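Metallo-beta-lactamase 1 (Acinetobacter baumannii, PDB 5MMD) is a zinc-binding class B beta-lactamase that probably adds water to beta-lactam antibiotics, giving substituted beta-amino acids. Local coordinates at residues E132-G137 / R185-K190; V39-K44 / D128-V133. One frame throughout, in Å; residues are numbered along the deposited sequence.

From the N terminus, the first segment met is 39-44, the end of strand 32-41 in the seven-stranded sheet and the turn after it. Interaction 2 closes a loop of 83 intervening residues by packing 39-44 against 128-133, the turn and bulge leading into strand 131-134 of the five-stranded sheet. Interaction 1 sets out from the far end of that strand and closes a shorter loop of 47 residues on helix 180-190. The loops follow one another without nesting, their contact segments overlapping at E132 and V133. H78, H80 and D82 fall within the first loop, H140 and C159 within the second. Strand 131-134 thus joins the opposite sheet at one end and a helix at the other.

Interaction 1 (E132-G137 / R185-K190)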
loop_
_atom_site.group_PDB
_atom_site.type_symbol
_atom_site.label_atom_id
_atom_site.label_comp_id
_atom_site.label_asym_id
_atom_site.label_seq_id
_atom_site.Cartn_x
_atom_site.Cartn_y
_atom_site.Cartn_z
ATOM N N GLU A 132 4.616 11.092 -3.340
ATOM C CA GLU A 132 4.400 11.839 -2.123
ATOM C C GLU A 132 3.662 10.892 -1.192
ATOM O O GLU A 132 2.650 10.247 -1.576
ATOM C CB GLU A 132 3.620 13.116 -2.358
ATOM C CG GLU A 132 4.265 14.023 -3.413
ATOM C CD GLU A 132 3.517 15.340 -3.620
ATOM O OE1 GLU A 132 2.328 15.456 -3.240
ATOM O OE2 GLU A 132 4.151 16.287 -4.109
ATOM N N VAL A 133 4.203 10.790 0.012
ATOM C CA VAL A 133 3.666 9.909 1.056
ATOM C C VAL A 133 2.959 10.754 2.094
ATOM O O VAL A 133 3.419 11.833 2.444
ATOM C CB VAL A 133 4.765 9.075 1.691
ATOM C CG1 VAL A 133 4.186 8.043 2.709
ATOM C CG2 VAL A 133 5.559 8.380 0.634
ATOM N N TYR A 134 1.820 10.265 2.565
ATOM C CA TYR A 134 1.008 10.975 3.537
ATOM C C TYR A 134 0.399 10.047 4.583
ATOM O O TYR A 134 -0.199 9.014 4.254
ATOM C CB TYR A 134 -0.118 11.714 2.844
ATOM C CG TYR A 134 -1.165 12.368 3.736
ATOM C CD1 TYR A 134 -0.823 13.315 4.660
ATOM C CD2 TYR A 134 -2.523 12.055 3.593
ATOM C CE1 TYR A 134 -1.772 13.932 5.461
ATOM C CE2 TYR A 134 -3.488 12.672 4.381
ATOM C CZ TYR A 134 -3.094 13.625 5.312
ATOM O OH TYR A 134 -4.011 14.267 6.136
ATOM N N TYR A 135 0.508 10.459 5.835
ATOM C CA TYR A 135 -0.219 9.798 6.911
ATOM C C TYR A 135 -1.529 10.513 7.245
ATOM O O TYR A 135 -1.513 11.622 7.797
ATOM C CB TYR A 135 0.673 9.732 8.141
ATOM C CG TYR A 135 0.026 9.126 9.355
ATOM C CD1 TYR A 135 -0.314 7.780 9.387
ATOM C CD2 TYR A 135 -0.205 9.892 10.491
ATOM C CE1 TYR A 135 -0.889 7.208 10.532
ATOM C CE2 TYR A 135 -0.785 9.323 11.634
ATOM C CZ TYR A 135 -1.134 7.988 11.621
ATOM O OH TYR A 135 -1.681 7.428 12.752
ATOM N N PRO A 136 -2.660 9.888 6.928
ATOM C CA PRO A 136 -3.955 10.522 7.164
ATOM C C PRO A 136 -4.442 10.365 8.597
ATOM O O PRO A 136 -5.370 11.052 8.996
ATOM C CB PRO A 136 -4.883 9.792 6.182
ATOM C CG PRO A 136 -4.307 8.395 6.084
ATOM C CD PRO A 136 -2.797 8.592 6.223
ATOM N N GLY A 137 -3.783 9.520 9.376
ATOM C CA GLY A 137 -4.252 9.212 10.713
ATOM C C GLY A 137 -4.686 7.760 10.698
ATOM O O GLY A 137 -4.631 7.103 9.653
ATOM N N ARG A 185 -11.741 11.550 5.834
ATOM C CA ARG A 185 -12.053 12.926 5.525
ATOM C C ARG A 185 -10.790 13.693 5.186
ATOM O O ARG A 185 -10.804 14.491 4.258
ATOM C CB ARG A 185 -12.759 13.606 6.692
ATOM C CG ARG A 185 -14.164 13.110 6.973
ATOM C CD ARG A 185 -14.612 13.551 8.360
ATOM N NE ARG A 185 -15.832 12.876 8.799
ATOM C CZ ARG A 185 -16.211 12.793 10.072
ATOM N NH1 ARG A 185 -15.459 13.333 11.029
ATOM N NH2 ARG A 185 -17.339 12.162 10.391
ATOM N N ASN A 186 -9.702 13.457 5.921
ATOM C CA ASN A 186 -8.434 14.149 5.626
ATOM C C ASN A 186 -8.001 13.865 4.189
ATOM O O ASN A 186 -7.587 14.757 3.465
ATOM C CB ASN A 186 -7.316 13.719 6.595
ATOM C CG ASN A 186 -7.512 14.265 7.993
ATOM O OD1 ASN A 186 -8.103 15.340 8.177
ATOM N ND2 ASN A 186 -6.997 13.538 8.996
ATOM N N THR A 187 -8.122 12.608 3.791
ATOM C CA THR A 187 -7.658 12.137 2.494
ATOM C C THR A 187 -8.528 12.691 1.345
ATOM O O THR A 187 -8.011 13.096 0.285
ATOM C CB THR A 187 -7.650 10.601 2.472
ATOM O OG1 THR A 187 -6.848 10.111 3.569
ATOM C CG2 THR A 187 -7.109 10.075 1.157
ATOM N N ILE A 188 -9.833 12.748 1.576
ATOM C CA ILE A 188 -10.746 13.388 0.634
ATOM C C ILE A 188 -10.408 14.877 0.424
ATOM O O ILE A 188 -10.468 15.375 -0.709
ATOM C CB ILE A 188 -12.205 13.257 1.117
ATOM C CG1 ILE A 188 -12.671 11.800 0.987
ATOM C CG2 ILE A 188 -13.089 14.226 0.361
ATOM C CD1 ILE A 188 -13.873 11.468 1.840
ATOM N N SER A 189 -10.059 15.585 1.503
ATOM C CA SER A 189 -9.701 17.002 1.402
ATOM C C SER A 189 -8.384 17.230 0.687
ATOM O O SER A 189 -8.213 18.236 -0.014
ATOM C CB SER A 189 -9.610 17.644 2.780
ATOM O OG SER A 189 -10.908 17.937 3.260
ATOM N N LYS A 190 -7.454 16.296 0.867
ATOM C CA LYS A 190 -6.113 16.465 0.335
ATOM C C LYS A 190 -6.049 16.115 -1.148
ATOM O O LYS A 190 -5.307 16.756 -1.887
ATOM C CB LYS A 190 -5.115 15.615 1.125
ATOM C CG LYS A 190 -3.674 16.116 1.001
ATOM C CD LYS A 190 -2.781 15.373 1.946
ATOM C CE LYS A 190 -1.298 15.742 1.754
ATOM N NZ LYS A 190 -0.959 17.089 2.227
#
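With CG anti to the backbone N (chi1 173°), the Y134 ring reaches out toward helix 180-190, and K190, bent only at its last torsion (chi4 72°, which places NZ), lays CD over the centre of one face, with CE toward CG and CD1. The evidence for a CH-pi contact is direct: K190 CD sits 3.6 Å from the centroid of the Y134 ring. K190 NZ is farther off, 4.8 Å from the same centroid but still above the face, and makes a cation-pi contact. This ammonium group also forms a salt bridge with E123 of the adjoining strand 123-126. On the opposite face of the ring lies the backbone N of P136, offset toward the rim.

The rim is met by the preceding helical turn. Y134 OH touches N186 CB at 3.4 Å, the two side chains crossing at about a right angle. N186 ND2 then donates to P136 O, 3.0 Å away, with an N-H...O angle of 162°; the donor lies in the carbonyl plane and the acceptor almost in the amide plane. That oxygen has a second, weak hydrogen bond with S183 OG. Alongside, P136 CB rests 3.3 Å from T187 OG1, a hydroxyl hydrogen-bonded to S183 O one turn earlier.

Helix 180-190 thus packs against the end of strand 131-134 in the five-stranded sheet and against the loop leading from it to the zinc ligand H140. The segment axes stay 12.0 Å apart, a gap bridged by side chains. Chemically, the contact combines one nearly straight amide-to-carbonyl hydrogen bond, aliphatic packing of K190 on the Y134 face and probably a modest cation-pi term, secondary to the pairing of NZ with E123.

Interaction 2 (V39-K44 / D128-V133); sequences VISGGK and DGFLEV
S41 and F130 meet where two beta hairpins from different sheets come together at one end of the metallo-beta-lactamase sandwich. The first hairpin reverses through a type I' turn from S41 to K44, closed by two backbone hydrogen bonds, S41 N to K44 O (3.0 Å) and K44 N to S41 O (2.9 Å), with G42 and G43 at positive phi. In the second, the strand starts from a classic beta bulge in which F130 and L131 both face L126.

F130 buries the largest area and takes part in every close pair except V39-L131. Its CG is anti to the backbone N (chi1 -156°), and the ring extends from the bulge toward the other hairpin, where S41 covers one face. S41 CB lies 3.6 Å from the centroid of the F130 ring and only 7° off its normal, the geometry of a CH-pi contact. The hydroxyl leans toward one side of the same face, S41 OG being 3.5 Å from F130 CD2.

V39, two residues back along the strand and so on the same side, approaches differently. Its CG1 comes up to the ring edge in the ring plane, 3.5 Å from F130 CE1, and the same methyl lies 4.0 Å from L131 CD2. V39 and L131 run alongside one another, pointing opposite ways. The carbonyl I40 O also approaches F130 CE1, at 3.6 Å and obliquely.

I149 touches V39, F130 and L131 alike, while F46 and I48 of strand 44-48 pack on L131, so the contact grades from partly exposed S41 and F130 to buried V39 and L131. Such side-chain packing between two facing sheets, here mainly apolar with a serine on the ring face, is characteristic of the alpha-beta/beta-alpha sandwich of this superfamily, at an end away from the zinc sites.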
loop_
_atom_site.group_PDB
_atom_site.type_symbol
_atom_site.label_atom_id
_atom_site.label_comp_id
_atom_site.label_asym_id
_atom_site.label_seq_id
_atom_site.Cartn_x
_atom_site.Cartn_y
_atom_site.Cartn_z
ATOM N N VAL A 39 5.910 1.910 -9.887
ATOM C CA VAL A 39 5.854 3.219 -10.516
ATOM C C VAL A 39 7.199 3.581 -11.160
ATOM O O VAL A 39 8.258 3.474 -10.542
ATOM C CB VAL A 39 5.480 4.280 -9.495
ATOM C CG1 VAL A 39 5.428 5.643 -10.138
ATOM C CG2 VAL A 39 4.183 3.922 -8.798
ATOM N N ILE A 40 7.132 4.032 -12.398
ATOM C CA ILE A 40 8.309 4.380 -13.167
ATOM C C ILE A 40 8.449 5.864 -13.412
ATOM O O ILE A 40 7.501 6.528 -13.828
ATOM C CB ILE A 40 8.292 3.717 -14.537
ATOM C CG1 ILE A 40 7.840 2.276 -14.453
ATOM C CG2 ILE A 40 9.671 3.884 -15.244
ATOM C CD1 ILE A 40 8.688 1.414 -13.668
ATOM N N SER A 41 9.677 6.350 -13.220
ATOM C CA SER A 41 10.072 7.684 -13.607
ATOM C C SER A 41 11.516 7.650 -14.145
ATOM O O SER A 41 12.435 7.210 -13.460
ATOM C CB SER A 41 9.963 8.635 -12.428
ATOM O OG SER A 41 10.334 9.950 -12.792
ATOM N N GLY A 42 11.695 8.071 -15.396
ATOM C CA GLY A 42 13.032 8.173 -15.965
ATOM C C GLY A 42 13.772 6.855 -15.925
ATOM O O GLY A 42 14.959 6.803 -15.651
ATOM N N GLY A 43 13.064 5.769 -16.168
ATOM C CA GLY A 43 13.696 4.468 -16.211
ATOM C C GLY A 43 13.844 3.820 -14.848
ATOM O O GLY A 43 14.154 2.626 -14.780
ATOM N N LYS A 44 13.617 4.578 -13.773
ATOM C CA LYS A 44 13.713 4.011 -12.423
ATOM C C LYS A 44 12.368 3.515 -11.926
ATOM O O LYS A 44 11.367 4.213 -12.058
ATOM C CB LYS A 44 14.256 5.037 -11.441
ATOM C CG LYS A 44 15.557 5.702 -11.939
ATOM C CD LYS A 44 15.936 6.946 -11.145
ATOM C CE LYS A 44 17.211 7.603 -11.689
ATOM N NZ LYS A 44 17.085 8.333 -13.004
ATOM N N ASP A 128 12.718 11.730 -6.064
ATOM C CA ASP A 128 12.737 13.139 -6.518
ATOM C C ASP A 128 11.340 13.731 -6.587
ATOM O O ASP A 128 11.004 14.520 -7.509
ATOM C CB ASP A 128 13.393 13.273 -7.873
ATOM C CG ASP A 128 14.813 12.782 -7.886
ATOM O OD1 ASP A 128 15.487 12.820 -6.844
ATOM O OD2 ASP A 128 15.283 12.388 -8.968
ATOM N N GLY A 129 10.537 13.351 -5.602
ATOM C CA GLY A 129 9.226 13.930 -5.408
ATOM C C GLY A 129 8.188 13.317 -6.337
ATOM O O GLY A 129 7.034 13.720 -6.336
ATOM N N PHE A 130 8.584 12.311 -7.103
ATOM C CA PHE A 130 7.611 11.619 -7.971
ATOM C C PHE A 130 6.553 10.910 -7.125
ATOM O O PHE A 130 5.403 10.778 -7.568
ATOM C CB PHE A 130 8.314 10.629 -8.903
ATOM C CG PHE A 130 7.542 10.323 -10.166
ATOM C CD1 PHE A 130 6.830 9.142 -10.291
ATOM C CD2 PHE A 130 7.527 11.220 -11.222
ATOM C CE1 PHE A 130 6.124 8.851 -11.437
ATOM C CE2 PHE A 130 6.829 10.922 -12.391
ATOM C CZ PHE A 130 6.113 9.745 -12.486
ATOM N N LEU A 131 6.923 10.460 -5.924
ATOM C CA LEU A 131 5.958 9.889 -4.973
ATOM C C LEU A 131 5.842 10.786 -3.745
ATOM O O LEU A 131 6.861 11.222 -3.180
ATOM C CB LEU A 131 6.362 8.479 -4.541
ATOM C CG LEU A 131 6.635 7.481 -5.663
ATOM C CD1 LEU A 131 7.153 6.164 -5.048
ATOM C CD2 LEU A 131 5.357 7.222 -6.500
ATOM N N GLU A 132 4.616 11.092 -3.340
ATOM C CA GLU A 132 4.400 11.839 -2.123
ATOM C C GLU A 132 3.662 10.892 -1.192
ATOM O O GLU A 132 2.650 10.247 -1.576
ATOM C CB GLU A 132 3.620 13.116 -2.358
ATOM C CG GLU A 132 4.265 14.023 -3.413
ATOM C CD GLU A 132 3.517 15.340 -3.620
ATOM O OE1 GLU A 132 2.328 15.456 -3.240
ATOM O OE2 GLU A 132 4.151 16.287 -4.109
ATOM N N VAL A 133 4.203 10.790 0.012
ATOM C CA VAL A 133 3.666 9.909 1.056
ATOM C C VAL A 133 2.959 10.754 2.094
ATOM O O VAL A 133 3.419 11.833 2.444
ATOM C CB VAL A 133 4.765 9.075 1.691
ATOM C CG1 VAL A 133 4.186 8.043 2.709
ATOM C CG2 VAL A 133 5.559 8.380 0.634
#